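Local coordinates for AT-less polyketide synthase (Streptomyces platensis subsp. rosaceus, PDB 4TKT), which probably catalyses the decarboxylative condensation that elongates the growing polyketide chain in isomigrastatin biosynthesis, as the ketosynthase domain of a modular assembly line, at residues S37-P42 against K65-F69; G212-V217 against P249-V253; M14-Y18 against I368-A372; E141-Y145 against R611-T615. The contacts are given in a common frame with arbitrary orientation. Residue numbers count along the deposited sequence, not the author numbering.

Interaction 1. Residues S37-P42 against K65-F69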
# COMPACT_ATOMS: atom_id res chain seq x y z
N SER A 37 11.38 4.75 12.79
CA SER A 37 11.36 5.77 11.74
C SER A 37 10.73 7.08 12.19
O SER A 37 10.43 7.94 11.36
CB SER A 37 10.63 5.24 10.51
OG SER A 37 11.29 4.10 9.97
N ILE A 38 10.55 7.24 13.49
CA ILE A 38 9.96 8.47 14.03
C ILE A 38 10.99 9.59 14.11
O ILE A 38 12.11 9.39 14.58
CB ILE A 38 9.34 8.24 15.42
CG1 ILE A 38 8.22 7.20 15.33
CG2 ILE A 38 8.81 9.54 15.99
CD1 ILE A 38 7.14 7.57 14.34
N THR A 39 10.61 10.77 13.63
CA THR A 39 11.48 11.93 13.64
C THR A 39 10.73 13.15 14.16
O THR A 39 9.52 13.10 14.38
CB THR A 39 12.03 12.24 12.24
OG1 THR A 39 10.94 12.43 11.33
CG2 THR A 39 12.91 11.10 11.74
N GLU A 40 11.46 14.25 14.35
CA GLU A 40 10.83 15.51 14.71
C GLU A 40 10.17 16.13 13.49
O GLU A 40 10.48 15.74 12.36
CB GLU A 40 11.84 16.48 15.32
CG GLU A 40 12.33 16.08 16.70
CD GLU A 40 13.02 17.22 17.42
OE1 GLU A 40 13.05 18.34 16.87
OE2 GLU A 40 13.54 17.00 18.53
N ILE A 41 9.27 17.08 13.72
CA ILE A 41 8.59 17.78 12.63
C ILE A 41 9.61 18.40 11.68
O ILE A 41 10.43 19.21 12.10
CB ILE A 41 7.66 18.88 13.15
CG1 ILE A 41 6.82 18.39 14.33
CG2 ILE A 41 6.78 19.41 12.03
CD1 ILE A 41 5.73 17.42 13.93
N PRO A 42 9.56 18.02 10.40
CA PRO A 42 10.45 18.58 9.38
C PRO A 42 10.27 20.09 9.26
O PRO A 42 9.14 20.55 9.15
CB PRO A 42 10.02 17.87 8.09
CG PRO A 42 9.36 16.62 8.55
CD PRO A 42 8.67 16.99 9.83
N LYS A 65 6.09 16.92 19.29
CA LYS A 65 6.87 17.48 18.19
C LYS A 65 7.46 16.38 17.32
O LYS A 65 8.45 16.59 16.61
CB LYS A 65 7.99 18.38 18.73
CG LYS A 65 8.98 17.67 19.64
CD LYS A 65 10.12 18.60 20.01
CE LYS A 65 11.20 17.87 20.79
NZ LYS A 65 12.39 18.74 21.03
N TRP A 66 6.84 15.20 17.36
CA TRP A 66 7.33 14.05 16.62
C TRP A 66 6.29 13.52 15.64
O TRP A 66 5.11 13.86 15.73
CB TRP A 66 7.75 12.94 17.58
CG TRP A 66 8.75 13.38 18.60
CD1 TRP A 66 10.11 13.36 18.47
CD2 TRP A 66 8.48 13.90 19.90
NE1 TRP A 66 10.70 13.84 19.61
CE2 TRP A 66 9.72 14.18 20.51
CE3 TRP A 66 7.30 14.17 20.61
CZ2 TRP A 66 9.82 14.71 21.80
CZ3 TRP A 66 7.41 14.69 21.89
CH2 TRP A 66 8.65 14.96 22.47
N GLY A 67 6.74 12.69 14.71
CA GLY A 67 5.84 12.06 13.76
C GLY A 67 6.54 11.13 12.79
O GLY A 67 7.75 11.19 12.62
N GLY A 68 5.76 10.25 12.16
CA GLY A 68 6.26 9.42 11.09
C GLY A 68 5.97 10.13 9.79
O GLY A 68 4.81 10.26 9.39
N PHE A 69 7.01 10.62 9.13
CA PHE A 69 6.82 11.49 7.97
C PHE A 69 7.31 10.89 6.67
O PHE A 69 8.34 10.22 6.63
CB PHE A 69 7.52 12.83 8.20
CG PHE A 69 6.87 13.68 9.25
CD1 PHE A 69 5.77 14.46 8.94
CD2 PHE A 69 7.35 13.69 10.54
CE1 PHE A 69 5.17 15.24 9.90
CE2 PHE A 69 6.75 14.47 11.51
CZ PHE A 69 5.66 15.24 11.19
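Two short strands of the ketosynthase domain, 39-40 and 66-67, form a small antiparallel sheet. Thr39 and Gly67 are the hydrogen-bonded pair: Thr39 N gives to Gly67 O (3.1 Å, 174° at the hydrogen) and Gly67 N to Thr39 O (2.8 Å). Glu40 and Trp66 form a non-hydrogen-bonded pair, CA atoms 4.2 Å apart, and Ile41 N reaches Lys65 O at 3.0 Å. Lys65 leaves its backbone as p and is then trans throughout, an extended chain that carries NZ to within 3.3 Å of Glu40 OE2; the result is a salt bridge with a weak hydrogen bond. Lys65 also makes a cation-pi contact with Tyr52. Trp66 (m) has its CA-to-CB bond pointing away, yet its CB is 3.9 Å from Ile38 CG2 and its CD1 3.9 Å from Glu40 CG. On the side of the sheet that carries Thr39, the Phe69 ring (m) fills the place of a Gly67 side chain: an ideal CB there would stand just 2.6 Å from Phe69 CE2. Ile41 CD1 meets the ring edge at Phe69 CZ, 3.5 Å away. Over one face sits Pro42, with CD 3.5 Å from the Phe69 ring centroid and 9° off its normal, a CH-pi contact.

Interaction 2. Residues G212-V217 against P249-V253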
# COMPACT_ATOMS: atom_id res chain seq x y z
N GLY A 212 -5.73 3.20 1.78
CA GLY A 212 -5.91 4.37 2.63
C GLY A 212 -4.78 5.36 2.46
O GLY A 212 -3.68 5.02 2.02
N VAL A 213 -5.05 6.61 2.81
CA VAL A 213 -4.05 7.66 2.72
C VAL A 213 -4.18 8.60 3.91
O VAL A 213 -5.29 8.95 4.33
CB VAL A 213 -4.17 8.46 1.40
CG1 VAL A 213 -5.60 8.96 1.20
CG2 VAL A 213 -3.18 9.61 1.36
N ASN A 214 -3.05 9.00 4.47
CA ASN A 214 -3.04 9.93 5.59
C ASN A 214 -1.77 10.77 5.62
O ASN A 214 -0.67 10.23 5.69
CB ASN A 214 -3.21 9.18 6.90
CG ASN A 214 -3.32 10.11 8.09
OD1 ASN A 214 -4.37 10.69 8.33
ND2 ASN A 214 -2.23 10.25 8.84
N LEU A 215 -1.94 12.09 5.57
CA LEU A 215 -0.80 13.00 5.60
C LEU A 215 -0.93 14.01 6.72
O LEU A 215 -2.03 14.32 7.18
CB LEU A 215 -0.65 13.72 4.25
CG LEU A 215 -0.43 12.83 3.03
CD1 LEU A 215 -0.29 13.67 1.76
CD2 LEU A 215 0.80 11.94 3.22
N SER A 216 0.21 14.53 7.17
CA SER A 216 0.23 15.57 8.19
C SER A 216 0.76 16.87 7.59
O SER A 216 1.93 17.20 7.76
CB SER A 216 1.08 15.15 9.39
OG SER A 216 0.56 13.98 10.00
N VAL A 217 -0.11 17.60 6.90
CA VAL A 217 0.32 18.75 6.12
C VAL A 217 0.11 20.08 6.85
O VAL A 217 0.55 21.13 6.38
CB VAL A 217 -0.42 18.81 4.78
CG1 VAL A 217 -0.38 17.45 4.10
CG2 VAL A 217 -1.85 19.24 4.99
N PRO A 249 1.41 10.68 15.60
CA PRO A 249 0.82 10.59 14.26
C PRO A 249 1.85 10.24 13.20
O PRO A 249 3.02 10.61 13.33
CB PRO A 249 0.24 11.98 14.03
CG PRO A 249 1.04 12.87 14.92
CD PRO A 249 1.36 12.06 16.13
N GLY A 250 1.42 9.53 12.16
CA GLY A 250 2.31 9.14 11.08
C GLY A 250 1.66 9.31 9.72
O GLY A 250 0.44 9.26 9.60
N GLU A 251 2.49 9.51 8.70
CA GLU A 251 2.02 9.66 7.33
C GLU A 251 2.15 8.35 6.56
O GLU A 251 3.03 7.55 6.85
CB GLU A 251 2.81 10.75 6.60
CG GLU A 251 2.53 12.16 7.09
CD GLU A 251 3.34 13.19 6.34
OE1 GLU A 251 4.46 12.88 5.90
OE2 GLU A 251 2.84 14.33 6.17
N GLY A 252 1.27 8.13 5.59
CA GLY A 252 1.34 6.91 4.80
C GLY A 252 0.32 6.82 3.68
O GLY A 252 -0.78 7.35 3.78
N VAL A 253 0.72 6.15 2.60
CA VAL A 253 -0.18 5.88 1.48
C VAL A 253 0.00 4.43 1.05
O VAL A 253 1.13 3.99 0.82
CB VAL A 253 0.09 6.79 0.27
CG1 VAL A 253 -1.04 6.66 -0.74
CG2 VAL A 253 0.25 8.24 0.70
O HOH W 1 2.92 12.59 11.21
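Backbone polar groups pair first where strands 208-214 and 252-260 run antiparallel in the large mixed sheet of the ketosynthase. Asn214 and Gly252 form the hydrogen-bonded pair: Asn214 N to Gly252 O and Gly252 N to Asn214 O are both 2.9 Å, with angles at the hydrogen of 158° and 159°. One residue along, Val213 and Val253 make the non-hydrogen-bonded pair (CA-CA 4.4 Å), and their CG2 atoms touch at 3.8 Å on a face covered by helix 93-109. From the strand end onward, side chains add to the pairing. Asn214 ND2 donates to Gly250 O at 2.9 Å and also weakly to Glu363. Glu251, extended (chi2 180°), reaches across so that its OE2 accepts Ser216 N at 2.8 Å (156°). That carboxylate is well supplied with partners: OE2 is also in a salt bridge with Arg45, and OE1 accepts Leu70 N. Ser216 OG is hydrogen-bonded to Lys221 NZ, which reaches Leu215 O too, and a water lies 3.0 Å from Ser216 OG while donating weakly to Pro249 O at 2.9 Å. All the touching residues are buried, so these groups find in one another, in neighbouring loops and in a water the partners that bulk solvent would otherwise supply; the charge of Glu251 is balanced by Arg45 within the protein.

Interaction 3. Residues M14-Y18 against I368-A372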
# COMPACT_ATOMS: atom_id res chain seq x y z
N MSE A 14 0.26 -4.91 -4.69
CA MSE A 14 0.31 -4.01 -3.54
C MSE A 14 1.35 -2.92 -3.70
O MSE A 14 2.43 -3.14 -4.25
CB MSE A 14 0.58 -4.81 -2.27
CG MSE A 14 0.33 -4.02 -0.99
SE MSE A 14 0.42 -5.11 0.62
CE MSE A 14 -0.61 -3.94 1.80
N ALA A 15 1.03 -1.74 -3.19
CA ALA A 15 1.98 -0.64 -3.13
C ALA A 15 1.89 0.03 -1.77
O ALA A 15 0.83 0.08 -1.16
CB ALA A 15 1.72 0.36 -4.24
N GLY A 16 3.02 0.55 -1.30
CA GLY A 16 3.07 1.17 0.01
C GLY A 16 4.15 2.23 0.11
O GLY A 16 5.27 2.04 -0.37
N ARG A 17 3.81 3.34 0.75
CA ARG A 17 4.75 4.43 0.98
C ARG A 17 4.62 4.89 2.42
O ARG A 17 3.68 5.60 2.78
CB ARG A 17 4.50 5.58 0.00
CG ARG A 17 5.50 6.71 0.09
CD ARG A 17 5.23 7.75 -0.99
NE ARG A 17 6.05 8.94 -0.82
CZ ARG A 17 6.00 9.99 -1.63
NH1 ARG A 17 5.17 9.99 -2.66
NH2 ARG A 17 6.78 11.04 -1.41
N TYR A 18 5.59 4.49 3.24
CA TYR A 18 5.48 4.63 4.69
C TYR A 18 6.71 5.36 5.25
O TYR A 18 7.71 5.48 4.54
CB TYR A 18 5.30 3.24 5.31
CG TYR A 18 4.06 2.55 4.78
CD1 TYR A 18 2.85 3.23 4.72
CD2 TYR A 18 4.10 1.24 4.31
CE1 TYR A 18 1.71 2.63 4.23
CE2 TYR A 18 2.96 0.63 3.81
CZ TYR A 18 1.77 1.33 3.77
OH TYR A 18 0.62 0.75 3.28
N ILE A 368 -3.76 -0.25 6.28
CA ILE A 368 -3.12 -0.71 5.05
C ILE A 368 -1.62 -0.92 5.29
O ILE A 368 -1.01 -1.82 4.70
CB ILE A 368 -3.38 0.26 3.87
CG1 ILE A 368 -2.99 -0.39 2.54
CG2 ILE A 368 -2.66 1.60 4.06
CD1 ILE A 368 -3.84 -1.58 2.18
N ALA A 369 -1.03 -0.12 6.17
CA ALA A 369 0.35 -0.33 6.58
C ALA A 369 0.45 -1.60 7.41
O ALA A 369 1.43 -2.33 7.33
CB ALA A 369 0.86 0.87 7.36
N GLY A 370 -0.58 -1.84 8.22
CA GLY A 370 -0.66 -3.03 9.04
C GLY A 370 -0.81 -4.28 8.19
O GLY A 370 -0.21 -5.31 8.47
N LEU A 371 -1.62 -4.17 7.14
CA LEU A 371 -1.80 -5.28 6.21
C LEU A 371 -0.49 -5.60 5.51
O LEU A 371 -0.16 -6.76 5.28
CB LEU A 371 -2.88 -4.95 5.18
CG LEU A 371 -3.10 -6.01 4.11
CD1 LEU A 371 -3.46 -7.34 4.75
CD2 LEU A 371 -4.18 -5.58 3.13
N ALA A 372 0.27 -4.56 5.18
CA ALA A 372 1.56 -4.72 4.53
C ALA A 372 2.52 -5.51 5.41
O ALA A 372 3.15 -6.46 4.94
CB ALA A 372 2.15 -3.36 4.20
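Tyr18 lays one face of its ring over Ala369: CB of Ala369 is 3.9 Å from the Tyr18 ring centroid and 19° off the normal, a CH-pi contact. The setting is the thiolase fold, where helix 366-380 packs across the sheet strand 9-17 near the centre of the chain, while helix 93-109 covers the strand's opposite face at Ala15 and Arg17. Axes of the short segments approach to 9.4 Å and cross at -116°. Met14 and Tyr18 both point toward the helix, four residues apart; between them Gly16 leaves room, since an ideal CB there would stand 2.8 Å from Tyr18 CE2. Small Ala372 serves both, its CB 4.1 Å from Tyr18 CE2. Met14, modelled as selenomethionine, is extended, with three trans torsions that deliver CE among Ile368, Leu371 and Ala372. CE of Met14 lies 3.7 Å from Ala372 CB and 3.5 Å from Ala372 N, whose helical hydrogen bond goes to Ile368 O at 3.1 Å.

Interaction 4. Residues E141-Y145 against R611-T615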
# COMPACT_ATOMS: atom_id res chain seq x y z
N GLU A 141 -6.97 18.71 5.45
CA GLU A 141 -6.24 19.82 6.05
C GLU A 141 -5.69 20.84 5.06
O GLU A 141 -5.56 22.01 5.40
CB GLU A 141 -5.09 19.28 6.89
CG GLU A 141 -5.53 18.56 8.14
CD GLU A 141 -4.36 18.16 9.02
OE1 GLU A 141 -3.37 17.60 8.48
OE2 GLU A 141 -4.41 18.44 10.24
N TYR A 142 -5.35 20.39 3.85
CA TYR A 142 -4.79 21.27 2.82
C TYR A 142 -5.69 22.49 2.63
O TYR A 142 -5.22 23.62 2.53
CB TYR A 142 -4.61 20.50 1.51
CG TYR A 142 -3.58 21.08 0.57
CD1 TYR A 142 -2.27 21.30 0.99
CD2 TYR A 142 -3.90 21.36 -0.75
CE1 TYR A 142 -1.32 21.81 0.13
CE2 TYR A 142 -2.95 21.88 -1.62
CZ TYR A 142 -1.67 22.10 -1.18
OH TYR A 142 -0.73 22.61 -2.05
N GLN A 143 -6.98 22.21 2.59
CA GLN A 143 -8.05 23.20 2.59
C GLN A 143 -7.81 24.41 3.52
O GLN A 143 -8.12 25.55 3.16
CB GLN A 143 -9.35 22.50 2.99
CG GLN A 143 -10.62 23.19 2.61
CD GLN A 143 -11.83 22.38 3.02
OE1 GLN A 143 -11.70 21.40 3.75
NE2 GLN A 143 -13.01 22.78 2.55
N LEU A 144 -7.27 24.14 4.70
CA LEU A 144 -7.09 25.18 5.72
C LEU A 144 -6.10 26.26 5.29
O LEU A 144 -6.24 27.42 5.68
CB LEU A 144 -6.62 24.54 7.03
CG LEU A 144 -7.57 23.52 7.63
CD1 LEU A 144 -6.90 22.74 8.75
CD2 LEU A 144 -8.82 24.21 8.14
N TYR A 145 -5.11 25.87 4.50
CA TYR A 145 -4.12 26.82 4.02
C TYR A 145 -4.76 27.91 3.17
O TYR A 145 -4.44 29.09 3.30
CB TYR A 145 -3.02 26.10 3.24
CG TYR A 145 -1.99 25.44 4.13
CD1 TYR A 145 -1.37 26.15 5.14
CD2 TYR A 145 -1.65 24.11 3.96
CE1 TYR A 145 -0.43 25.55 5.97
CE2 TYR A 145 -0.72 23.50 4.78
CZ TYR A 145 -0.11 24.23 5.78
OH TYR A 145 0.82 23.63 6.59
N ARG A 611 7.99 19.86 -7.50
CA ARG A 611 7.25 20.27 -6.31
C ARG A 611 6.05 21.16 -6.63
O ARG A 611 6.16 22.12 -7.39
CB ARG A 611 8.19 21.00 -5.34
CG ARG A 611 9.35 20.14 -4.85
CD ARG A 611 10.48 20.99 -4.26
NE ARG A 611 10.05 21.78 -3.12
CZ ARG A 611 10.23 21.43 -1.85
NH1 ARG A 611 10.83 20.28 -1.56
NH2 ARG A 611 9.80 22.21 -0.87
N TYR A 612 4.90 20.85 -6.03
CA TYR A 612 3.69 21.65 -6.18
C TYR A 612 3.06 21.95 -4.83
O TYR A 612 2.86 21.06 -4.01
CB TYR A 612 2.69 20.94 -7.09
CG TYR A 612 3.21 20.71 -8.49
CD1 TYR A 612 3.07 21.69 -9.47
CD2 TYR A 612 3.85 19.53 -8.82
CE1 TYR A 612 3.55 21.49 -10.74
CE2 TYR A 612 4.34 19.32 -10.09
CZ TYR A 612 4.19 20.30 -11.05
OH TYR A 612 4.67 20.10 -12.32
N TRP A 613 2.73 23.22 -4.61
CA TRP A 613 2.13 23.65 -3.36
C TRP A 613 1.17 24.81 -3.62
O TRP A 613 1.24 25.45 -4.66
CB TRP A 613 3.21 24.04 -2.35
CG TRP A 613 2.83 23.83 -0.92
CD1 TRP A 613 2.70 24.79 0.04
CD2 TRP A 613 2.53 22.58 -0.28
NE1 TRP A 613 2.34 24.22 1.24
CE2 TRP A 613 2.23 22.86 1.07
CE3 TRP A 613 2.49 21.25 -0.71
CZ2 TRP A 613 1.89 21.87 1.98
CZ3 TRP A 613 2.16 20.27 0.20
CH2 TRP A 613 1.86 20.58 1.53
N TYR A 614 0.27 25.07 -2.67
CA TYR A 614 -0.79 26.05 -2.87
C TYR A 614 -0.26 27.48 -3.02
O TYR A 614 -0.97 28.37 -3.49
CB TYR A 614 -1.80 25.99 -1.72
CG TYR A 614 -1.34 26.71 -0.47
CD1 TYR A 614 -0.42 26.12 0.39
CD2 TYR A 614 -1.81 27.98 -0.16
CE1 TYR A 614 0.01 26.78 1.53
CE2 TYR A 614 -1.39 28.64 0.97
CZ TYR A 614 -0.48 28.04 1.81
OH TYR A 614 -0.05 28.70 2.94
N THR A 615 0.98 27.71 -2.62
CA THR A 615 1.56 29.05 -2.68
C THR A 615 2.18 29.35 -4.04
O THR A 615 2.63 30.47 -4.28
CB THR A 615 2.63 29.26 -1.59
OG1 THR A 615 3.56 28.17 -1.62
CG2 THR A 615 1.99 29.31 -0.22
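Aromatic contacts dominate this meeting of the N-terminal part of helix 142-151 with the irregular segment 611-615. Tyr142 and Trp613 form a T-shaped pair: the tyrosine edge faces the six-membered ring of the indole, centroids 4.9 Å apart and planes at 74°, with Tyr142 CE1 3.7 Å from Trp613 CH2. One turn on, the rings of Tyr145 and Tyr614 are almost parallel (11°), but they are slid so far, centroids 5.0 Å apart, that they barely overlap. What covers the Tyr614 ring instead is a CH-pi contact, Tyr145 CB being 3.6 Å from its centroid and 15° off the normal. Looser apolar packing fills in between, as where Tyr145 CE2 comes 4.2 Å from Trp613 CZ2 and Tyr142 CZ 3.9 Å from Tyr614 CB. Both hydroxyls on the helix have hydrogen-bond partners beyond the two segments: Tyr142 OH, which lies 2.7 Å from Tyr614 N, bonds to Ser89 O, and Tyr145 OH to Val217 O. Tyr612 O is held by Arg96 of helix 93-109. The covered area is modest, 279 Å², as suits a surface contact. In sequence, Arg611-Tyr612-Trp613 resembles the end of the YPFxRxRYW motif of modular polyketide synthases, and the arrangement is consistent with their linker that runs back from the flanking domain to wrap over the ketosynthase.

Overall arrangement
From the N terminus, residues 14-18 open the span that interaction 3 closes only at 368-372. Within it, interaction 1 closes a short strandless loop between 37-42 and 65-69. Residues 141-145 then open interaction 4, and interaction 2 closes 212-217 onto 249-253, inside the spans of both 3 and 4. Interactions 3 and 4 cross, since 611-615 returns after 368-372. Interaction 2 is the hub: backbone hydrogen bonds tie it to Gly68 of interaction 1 and to Arg17 of interaction 3, and Val217 touches helix 142-151. The small outer sheet, the large central sheet with its buried helix and, by way of helix 142-151, the C-terminal segment 611-615 are thus linked.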